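Local structure of free serine kinase (5X0G) at residues E38-S43 with H71-G76; G48-P53 with R84-I89. The protein phosphorylates free L-serine with ADP as phosphate donor and magnesium as cofactor, giving O-phospho-L-serine and AMP as the first step from serine towards cysteine. The protein carries 1 engineered substitution. All coordinates share one frame; numbering follows the deposited sequence.

From the N terminus, the chain first lays down helix 34-47, whose middle supplies the first segment of contact 1, and then turns at Gly48 into the 48-53 segment of contact 2. After strands 54-58 and 65-67 it returns in helix 71-80, which closes contact 1, and strand 84-89 then closes contact 2. Because the four segments alternate along the chain, the two loops cross, with neither enclosed by the other. Contact 1 joins two helices; contact 2 joins the segment following the first of them to the five-stranded sheet. They meet where Arg73 CD packs against Phe50 CZ at 3.6 Å, and both line the nucleotide pocket.

Contact 1. Residues E38-S43 with H71-G76; sequences EAFIES and HHRWAG. With ADP (adenosine-5'-diphosphate), chain C; AMP (adenosine monophosphate), chain B.
Phe40 lays one face of its ring on the backbone of Arg73: Arg73 CA sits 3.8 Å from the ring centroid, only 11° off the normal, a CH-pi contact. This is the tight part. The Phe40 side chain leaves its helix with CG anti to the backbone N (chi1 169°), which carries the ring into the gap between the helices, with CE1 3.6 Å from Arg73 CG. Gly76 borders the ring's edge, its CA 3.9 Å from Phe40 CD2; a beta carbon on that residue would collide with the ring, so glycine suits the place. The loose side begins at Ile41, which comes no nearer than CG1 to Gly76 CA, 4.0 Å, and runs out to solvent at Glu38 and Glu42, where charged residues fit. Replacing Phe40 by an alanine would probably open a gap over Arg73 CA and take away the ring edge (CD1 and CE1) that abuts the adenine near C4.

Polar contacts go to the nucleotide, ADP and AMP being modelled in overlapping positions. His71 offers both N and ND1 to ADP O2B, while His72 ND1 bonds ADP O3A at 2.8 Å, nearly straight at 172°; a bond between His72 NE2 and Val33 N holds that ring's rotation. Arg73 grips the alpha phosphate with N and NE on ADP O1A and NH2 on ADP O2A. Ser43 OG approaches ADP N7 to 2.7 Å from the other helix. Phosphates gathered by the first turn of a helix, with adenine beside a second one, mark the nucleotide site of this ParB/sulfiredoxin-like domain.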
loop_
_atom_site.group_PDB
_atom_site.type_symbol
_atom_site.label_atom_id
_atom_site.label_comp_id
_atom_site.label_asym_id
_atom_site.label_seq_id
_atom_site.Cartn_x
_atom_site.Cartn_y
_atom_site.Cartn_z
ATOM N N GLU A 38 1.189 1.977 -15.491
ATOM C CA GLU A 38 1.559 1.638 -16.877
ATOM C C GLU A 38 1.213 0.191 -17.236
ATOM O O GLU A 38 0.649 -0.062 -18.299
ATOM C CB GLU A 38 3.043 1.915 -17.122
ATOM C CG GLU A 38 3.341 3.396 -17.334
ATOM C CD GLU A 38 4.818 3.728 -17.346
ATOM O OE1 GLU A 38 5.664 2.801 -17.402
ATOM O OE2 GLU A 38 5.144 4.941 -17.316
ATOM N N ALA A 39 1.545 -0.743 -16.344
ATOM C CA ALA A 39 1.226 -2.170 -16.544
ATOM C C ALA A 39 -0.280 -2.393 -16.692
ATOM O O ALA A 39 -0.726 -3.107 -17.590
ATOM C CB ALA A 39 1.804 -3.019 -15.418
ATOM N N PHE A 40 -1.078 -1.757 -15.837
ATOM C CA PHE A 40 -2.524 -1.833 -15.992
ATOM C C PHE A 40 -2.995 -1.293 -17.351
ATOM O O PHE A 40 -3.825 -1.913 -18.007
ATOM C CB PHE A 40 -3.277 -1.113 -14.879
ATOM C CG PHE A 40 -4.735 -0.977 -15.185
ATOM C CD1 PHE A 40 -5.554 -2.092 -15.153
ATOM C CD2 PHE A 40 -5.257 0.226 -15.603
ATOM C CE1 PHE A 40 -6.887 -2.002 -15.496
ATOM C CE2 PHE A 40 -6.588 0.334 -15.962
ATOM C CZ PHE A 40 -7.417 -0.783 -15.881
ATOM N N ILE A 41 -2.482 -0.132 -17.761
ATOM C CA ILE A 41 -2.887 0.467 -19.054
ATOM C C ILE A 41 -2.599 -0.506 -20.217
ATOM O O ILE A 41 -3.461 -0.754 -21.064
ATOM C CB ILE A 41 -2.214 1.839 -19.278
ATOM C CG1 ILE A 41 -2.841 2.889 -18.348
ATOM C CG2 ILE A 41 -2.346 2.288 -20.732
ATOM C CD1 ILE A 41 -2.014 4.159 -18.202
ATOM N N GLU A 42 -1.419 -1.103 -20.216
ATOM C CA GLU A 42 -1.066 -2.075 -21.261
ATOM C C GLU A 42 -1.986 -3.262 -21.234
ATOM O O GLU A 42 -2.436 -3.724 -22.270
ATOM C CB GLU A 42 0.356 -2.593 -21.100
ATOM C CG GLU A 42 1.416 -1.622 -21.528
ATOM C CD GLU A 42 2.788 -2.263 -21.587
ATOM O OE1 GLU A 42 3.025 -3.113 -22.482
ATOM O OE2 GLU A 42 3.627 -1.890 -20.749
ATOM N N SER A 43 -2.287 -3.735 -20.026
ATOM C CA SER A 43 -3.092 -4.926 -19.857
ATOM C C SER A 43 -4.526 -4.715 -20.327
ATOM O O SER A 43 -5.030 -5.493 -21.125
ATOM C CB SER A 43 -3.072 -5.369 -18.389
ATOM O OG SER A 43 -3.709 -6.619 -18.206
ATOM N N HIS A 71 -6.156 1.438 -6.934
ATOM C CA HIS A 71 -5.603 2.761 -7.278
ATOM C C HIS A 71 -5.115 2.866 -8.711
ATOM O O HIS A 71 -5.329 3.894 -9.367
ATOM C CB HIS A 71 -4.462 3.151 -6.353
ATOM C CG HIS A 71 -4.882 3.322 -4.933
ATOM N ND1 HIS A 71 -4.615 2.374 -3.973
ATOM C CD2 HIS A 71 -5.555 4.315 -4.307
ATOM C CE1 HIS A 71 -5.107 2.769 -2.815
ATOM N NE2 HIS A 71 -5.679 3.945 -2.988
ATOM N N HIS A 72 -4.453 1.819 -9.199
ATOM C CA HIS A 72 -3.840 1.878 -10.538
ATOM C C HIS A 72 -4.846 1.566 -11.648
ATOM O O HIS A 72 -4.769 2.157 -12.730
ATOM C CB HIS A 72 -2.569 1.043 -10.575
ATOM C CG HIS A 72 -1.599 1.446 -9.515
ATOM N ND1 HIS A 72 -1.642 0.911 -8.253
ATOM C CD2 HIS A 72 -0.655 2.413 -9.480
ATOM C CE1 HIS A 72 -0.718 1.469 -7.501
ATOM N NE2 HIS A 72 -0.106 2.388 -8.220
ATOM N N ARG A 73 -5.825 0.700 -11.364
ATOM C CA ARG A 73 -7.031 0.594 -12.214
ATOM C C ARG A 73 -7.741 1.935 -12.353
ATOM O O ARG A 73 -8.051 2.362 -13.465
ATOM C CB ARG A 73 -8.024 -0.433 -11.667
ATOM C CG ARG A 73 -7.707 -1.875 -12.044
ATOM C CD ARG A 73 -8.469 -2.861 -11.173
ATOM N NE ARG A 73 -7.847 -3.029 -9.864
ATOM C CZ ARG A 73 -8.385 -3.691 -8.844
ATOM N NH1 ARG A 73 -9.577 -4.250 -8.950
ATOM N NH2 ARG A 73 -7.725 -3.781 -7.699
ATOM N N TRP A 74 -7.997 2.577 -11.212
ATOM C CA TRP A 74 -8.645 3.891 -11.184
ATOM C C TRP A 74 -7.846 4.923 -11.972
ATOM O O TRP A 74 -8.357 5.495 -12.922
ATOM C CB TRP A 74 -8.859 4.348 -9.737
ATOM C CG TRP A 74 -9.256 5.785 -9.558
ATOM C CD1 TRP A 74 -10.492 6.329 -9.764
ATOM C CD2 TRP A 74 -8.424 6.840 -9.082
ATOM N NE1 TRP A 74 -10.474 7.680 -9.472
ATOM C CE2 TRP A 74 -9.217 8.016 -9.039
ATOM C CE3 TRP A 74 -7.083 6.917 -8.690
ATOM C CZ2 TRP A 74 -8.701 9.250 -8.631
ATOM C CZ3 TRP A 74 -6.575 8.153 -8.278
ATOM C CH2 TRP A 74 -7.379 9.295 -8.254
ATOM N N ALA A 75 -6.582 5.110 -11.595
ATOM C CA ALA A 75 -5.725 6.112 -12.216
ATOM C C ALA A 75 -5.487 5.822 -13.698
ATOM O O ALA A 75 -5.425 6.749 -14.516
ATOM C CB ALA A 75 -4.413 6.209 -11.467
ATOM N N GLY A 76 -5.373 4.537 -14.039
ATOM C CA GLY A 76 -5.208 4.098 -15.421
ATOM C C GLY A 76 -6.420 4.346 -16.295
ATOM O O GLY A 76 -6.297 4.835 -17.409
HETATM P PB ADP C . -3.526 -1.124 -5.726
HETATM O O1B ADP C . -3.757 -2.606 -5.509
HETATM O O2B ADP C . -4.643 -0.257 -5.201
HETATM O O3B ADP C . -2.128 -0.669 -5.397
HETATM P PA ADP C . -4.396 -1.901 -8.271
HETATM O O1A ADP C . -5.303 -1.093 -9.166
HETATM O O2A ADP C . -5.003 -2.973 -7.404
HETATM O O3A ADP C . -3.573 -0.904 -7.322
HETATM O "O5'" ADP C . -3.228 -2.538 -9.184
HETATM C "C5'" ADP C . -3.426 -2.924 -10.543
HETATM C "C4'" ADP C . -4.438 -4.058 -10.657
HETATM O "O4'" ADP C . -5.002 -4.053 -11.969
HETATM C "C3'" ADP C . -3.853 -5.460 -10.467
HETATM O "O3'" ADP C . -4.608 -6.191 -9.498
HETATM C "C2'" ADP C . -4.001 -6.136 -11.810
HETATM O "O2'" ADP C . -4.227 -7.550 -11.740
HETATM C "C1'" ADP C . -5.224 -5.415 -12.326
HETATM N N9 ADP C . -5.440 -5.631 -13.767
HETATM C C8 ADP C . -4.525 -5.974 -14.695
HETATM N N7 ADP C . -5.112 -6.086 -15.912
HETATM C C5 ADP C . -6.424 -5.824 -15.756
HETATM C C6 ADP C . -7.618 -5.766 -16.618
HETATM N N6 ADP C . -7.546 -6.022 -17.945
HETATM N N1 ADP C . -8.793 -5.443 -16.031
HETATM C C2 ADP C . -8.907 -5.179 -14.719
HETATM N N3 ADP C . -7.866 -5.219 -13.880
HETATM C C4 ADP C . -6.630 -5.530 -14.338
HETATM P P AMP B . -4.490 -1.823 -8.561
HETATM O O1P AMP B . -5.571 -1.293 -9.470
HETATM O O2P AMP B . -3.742 -0.796 -7.752
HETATM O O3P AMP B . -4.943 -3.043 -7.794
HETATM O "O5'" AMP B . -3.357 -2.338 -9.581
HETATM C "C5'" AMP B . -3.703 -2.687 -10.913
HETATM C "C4'" AMP B . -4.346 -4.058 -10.879
HETATM O "O4'" AMP B . -5.162 -4.251 -12.026
HETATM C "C3'" AMP B . -3.320 -5.184 -10.874
HETATM O "O3'" AMP B . -3.317 -5.835 -9.602
HETATM C "C2'" AMP B . -3.748 -6.130 -11.979
HETATM O "O2'" AMP B . -3.799 -7.493 -11.548
HETATM C "C1'" AMP B . -5.127 -5.630 -12.371
HETATM N N9 AMP B . -5.402 -5.796 -13.811
HETATM C C8 AMP B . -4.519 -6.121 -14.773
HETATM N N7 AMP B . -5.138 -6.179 -15.976
HETATM C C5 AMP B . -6.440 -5.892 -15.781
HETATM C C6 AMP B . -7.649 -5.777 -16.615
HETATM N N6 AMP B . -7.607 -5.992 -17.951
HETATM N N1 AMP B . -8.802 -5.448 -15.992
HETATM C C2 AMP B . -8.881 -5.225 -14.668
HETATM N N3 AMP B . -7.822 -5.317 -13.854
HETATM C C4 AMP B . -6.605 -5.641 -14.348
#

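Contact 2. Residues G48-P53 with R84-I89; sequences GIFWKP and RAPSVI. With ADP (adenosine-5'-diphosphate), chain C; AMP (adenosine monophosphate), chain B.
The adenine wall of the ADP site meets the five-stranded sheet of the ParB-like domain where Phe50 leans on Pro86. Phe50 CD1 lies 3.5 Å from Pro86 CG, an oblique apolar contact between a ring and a rigid proline. With CG anti to the backbone N (chi1 -171°), the Phe50 ring also reaches the nucleotide, and ADP C2 stands 3.6 Å above its plane.

Pro53 CA comes within 3.2 Å of Pro86 O, and Pro53 CG packs beside Val88 CG2 at 3.9 Å, the two side chains pointing the same way. Neither proline has an N-H to leave buried without a partner. Ser87 CB points away from the 48-53 segment, and OG donates a hydrogen bond to Ala85 O from above the carbonyl plane.

The residues between Phe50 and Pro53 turn from the sheet to the ligand. Trp51 covers the adenine with its indole face, ADP C5 lying 3.3 Å above the plane, while Lys52 NZ bonds the ribose at ADP O2' (2.7 Å) and ADP O3' (2.9 Å). Aromatic side chains for the base and a lysine for the ribose hydroxyls, carried on a segment packed against the sheet, form the adenosine half of this kinase's ADP pocket.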
loop_
_atom_site.group_PDB
_atom_site.type_symbol
_atom_site.label_atom_id
_atom_site.label_comp_id
_atom_site.label_asym_id
_atom_site.label_seq_id
_atom_site.Cartn_x
_atom_site.Cartn_y
_atom_site.Cartn_z
ATOM N N GLY A 48 -8.926 -5.569 -23.803
ATOM C CA GLY A 48 -10.216 -4.890 -23.899
ATOM C C GLY A 48 -11.267 -5.340 -22.904
ATOM O O GLY A 48 -12.431 -4.993 -23.060
ATOM N N ILE A 49 -10.850 -6.102 -21.884
ATOM C CA ILE A 49 -11.727 -6.639 -20.855
ATOM C C ILE A 49 -11.206 -6.130 -19.525
ATOM O O ILE A 49 -9.987 -6.156 -19.292
ATOM C CB ILE A 49 -11.695 -8.197 -20.821
ATOM C CG1 ILE A 49 -12.096 -8.762 -22.189
ATOM C CG2 ILE A 49 -12.603 -8.762 -19.719
ATOM C CD1 ILE A 49 -13.513 -8.420 -22.612
ATOM N N PHE A 50 -12.128 -5.655 -18.685
ATOM C CA PHE A 50 -11.846 -5.233 -17.328
ATOM C C PHE A 50 -12.471 -6.318 -16.463
ATOM O O PHE A 50 -13.688 -6.400 -16.372
ATOM C CB PHE A 50 -12.453 -3.851 -17.055
ATOM C CG PHE A 50 -12.034 -3.248 -15.740
ATOM C CD1 PHE A 50 -12.711 -3.555 -14.579
ATOM C CD2 PHE A 50 -10.971 -2.347 -15.672
ATOM C CE1 PHE A 50 -12.328 -2.995 -13.373
ATOM C CE2 PHE A 50 -10.590 -1.777 -14.467
ATOM C CZ PHE A 50 -11.279 -2.099 -13.308
ATOM N N TRP A 51 -11.628 -7.181 -15.896
ATOM C CA TRP A 51 -12.074 -8.433 -15.258
ATOM C C TRP A 51 -12.061 -8.457 -13.728
ATOM O O TRP A 51 -12.528 -9.457 -13.125
ATOM C CB TRP A 51 -11.282 -9.635 -15.809
ATOM C CG TRP A 51 -9.781 -9.454 -15.930
ATOM C CD1 TRP A 51 -9.082 -9.114 -17.063
ATOM C CD2 TRP A 51 -8.800 -9.634 -14.900
ATOM N NE1 TRP A 51 -7.726 -9.071 -16.796
ATOM C CE2 TRP A 51 -7.531 -9.375 -15.475
ATOM C CE3 TRP A 51 -8.865 -9.981 -13.552
ATOM C CZ2 TRP A 51 -6.340 -9.457 -14.735
ATOM C CZ3 TRP A 51 -7.676 -10.073 -12.820
ATOM C CH2 TRP A 51 -6.440 -9.790 -13.414
ATOM N N LYS A 52 -11.595 -7.374 -13.102
ATOM C CA LYS A 52 -11.285 -7.348 -11.661
ATOM C C LYS A 52 -11.914 -6.075 -11.042
ATOM O O LYS A 52 -11.337 -4.998 -11.128
ATOM C CB LYS A 52 -9.750 -7.367 -11.449
ATOM C CG LYS A 52 -9.291 -7.646 -10.008
ATOM C CD LYS A 52 -7.778 -7.519 -9.816
ATOM C CE LYS A 52 -7.081 -8.839 -9.489
ATOM N NZ LYS A 52 -5.607 -8.883 -9.790
ATOM N N PRO A 53 -13.104 -6.190 -10.415
ATOM C CA PRO A 53 -13.767 -4.937 -9.994
ATOM C C PRO A 53 -12.978 -4.186 -8.918
ATOM O O PRO A 53 -12.228 -4.826 -8.147
ATOM C CB PRO A 53 -15.110 -5.432 -9.429
ATOM C CG PRO A 53 -14.818 -6.816 -8.955
ATOM C CD PRO A 53 -13.828 -7.387 -9.929
ATOM N N ARG A 84 -16.032 5.527 -15.695
ATOM C CA ARG A 84 -16.481 4.697 -14.585
ATOM C C ARG A 84 -15.690 3.404 -14.508
ATOM O O ARG A 84 -14.953 3.058 -15.434
ATOM C CB ARG A 84 -17.967 4.377 -14.746
ATOM C CG ARG A 84 -18.325 3.535 -15.968
ATOM C CD ARG A 84 -19.792 3.666 -16.331
ATOM N NE ARG A 84 -20.071 4.973 -16.909
ATOM C CZ ARG A 84 -19.891 5.305 -18.191
ATOM N NH1 ARG A 84 -19.452 4.421 -19.074
ATOM N NH2 ARG A 84 -20.172 6.535 -18.589
ATOM N N ALA A 85 -15.892 2.690 -13.404
ATOM C CA ALA A 85 -15.330 1.350 -13.233
ATOM C C ALA A 85 -16.308 0.431 -12.510
ATOM O O ALA A 85 -17.031 0.878 -11.597
ATOM C CB ALA A 85 -14.017 1.429 -12.483
ATOM N N PRO A 86 -16.347 -0.867 -12.907
ATOM C CA PRO A 86 -17.178 -1.782 -12.123
ATOM C C PRO A 86 -16.524 -1.965 -10.780
ATOM O O PRO A 86 -15.289 -2.153 -10.696
ATOM C CB PRO A 86 -17.194 -3.078 -12.936
ATOM C CG PRO A 86 -16.153 -2.942 -13.981
ATOM C CD PRO A 86 -15.674 -1.527 -14.031
ATOM N N SER A 87 -17.354 -1.916 -9.742
ATOM C CA SER A 87 -16.885 -1.823 -8.381
ATOM C C SER A 87 -17.711 -2.717 -7.480
ATOM O O SER A 87 -18.889 -2.952 -7.749
ATOM C CB SER A 87 -17.049 -0.385 -7.893
ATOM O OG SER A 87 -16.318 0.528 -8.696
ATOM N N VAL A 88 -17.087 -3.180 -6.400
ATOM C CA VAL A 88 -17.800 -3.864 -5.314
ATOM C C VAL A 88 -17.710 -2.976 -4.075
ATOM O O VAL A 88 -16.631 -2.523 -3.693
ATOM C CB VAL A 88 -17.191 -5.264 -5.087
ATOM C CG1 VAL A 88 -17.678 -5.907 -3.784
ATOM C CG2 VAL A 88 -17.519 -6.143 -6.279
ATOM N N ILE A 89 -18.856 -2.722 -3.457
ATOM C CA ILE A 89 -18.928 -1.861 -2.305
ATOM C C ILE A 89 -18.848 -2.742 -1.057
ATOM O O ILE A 89 -19.698 -3.623 -0.858
ATOM C CB ILE A 89 -20.219 -1.020 -2.331
ATOM C CG1 ILE A 89 -20.225 -0.129 -3.587
ATOM C CG2 ILE A 89 -20.323 -0.167 -1.072
ATOM C CD1 ILE A 89 -21.589 0.439 -3.916
HETATM P PB ADP C . -3.526 -1.124 -5.726
HETATM O O1B ADP C . -3.757 -2.606 -5.509
HETATM O O2B ADP C . -4.643 -0.257 -5.201
HETATM O O3B ADP C . -2.128 -0.669 -5.397
HETATM P PA ADP C . -4.396 -1.901 -8.271
HETATM O O1A ADP C . -5.303 -1.093 -9.166
HETATM O O2A ADP C . -5.003 -2.973 -7.404
HETATM O O3A ADP C . -3.573 -0.904 -7.322
HETATM O "O5'" ADP C . -3.228 -2.538 -9.184
HETATM C "C5'" ADP C . -3.426 -2.924 -10.543
HETATM C "C4'" ADP C . -4.438 -4.058 -10.657
HETATM O "O4'" ADP C . -5.002 -4.053 -11.969
HETATM C "C3'" ADP C . -3.853 -5.460 -10.467
HETATM O "O3'" ADP C . -4.608 -6.191 -9.498
HETATM C "C2'" ADP C . -4.001 -6.136 -11.810
HETATM O "O2'" ADP C . -4.227 -7.550 -11.740
HETATM C "C1'" ADP C . -5.224 -5.415 -12.326
HETATM N N9 ADP C . -5.440 -5.631 -13.767
HETATM C C8 ADP C . -4.525 -5.974 -14.695
HETATM N N7 ADP C . -5.112 -6.086 -15.912
HETATM C C5 ADP C . -6.424 -5.824 -15.756
HETATM C C6 ADP C . -7.618 -5.766 -16.618
HETATM N N6 ADP C . -7.546 -6.022 -17.945
HETATM N N1 ADP C . -8.793 -5.443 -16.031
HETATM C C2 ADP C . -8.907 -5.179 -14.719
HETATM N N3 ADP C . -7.866 -5.219 -13.880
HETATM C C4 ADP C . -6.630 -5.530 -14.338
HETATM P P AMP B . -4.490 -1.823 -8.561
HETATM O O1P AMP B . -5.571 -1.293 -9.470
HETATM O O2P AMP B . -3.742 -0.796 -7.752
HETATM O O3P AMP B . -4.943 -3.043 -7.794
HETATM O "O5'" AMP B . -3.357 -2.338 -9.581
HETATM C "C5'" AMP B . -3.703 -2.687 -10.913
HETATM C "C4'" AMP B . -4.346 -4.058 -10.879
HETATM O "O4'" AMP B . -5.162 -4.251 -12.026
HETATM C "C3'" AMP B . -3.320 -5.184 -10.874
HETATM O "O3'" AMP B . -3.317 -5.835 -9.602
HETATM C "C2'" AMP B . -3.748 -6.130 -11.979
HETATM O "O2'" AMP B . -3.799 -7.493 -11.548
HETATM C "C1'" AMP B . -5.127 -5.630 -12.371
HETATM N N9 AMP B . -5.402 -5.796 -13.811
HETATM C C8 AMP B . -4.519 -6.121 -14.773
HETATM N N7 AMP B . -5.138 -6.179 -15.976
HETATM C C5 AMP B . -6.440 -5.892 -15.781
HETATM C C6 AMP B . -7.649 -5.777 -16.615
HETATM N N6 AMP B . -7.607 -5.992 -17.951
HETATM N N1 AMP B . -8.802 -5.448 -15.992
HETATM C C2 AMP B . -8.881 -5.225 -14.668
HETATM N N3 AMP B . -7.822 -5.317 -13.854
HETATM C C4 AMP B . -6.605 -5.641 -14.348
#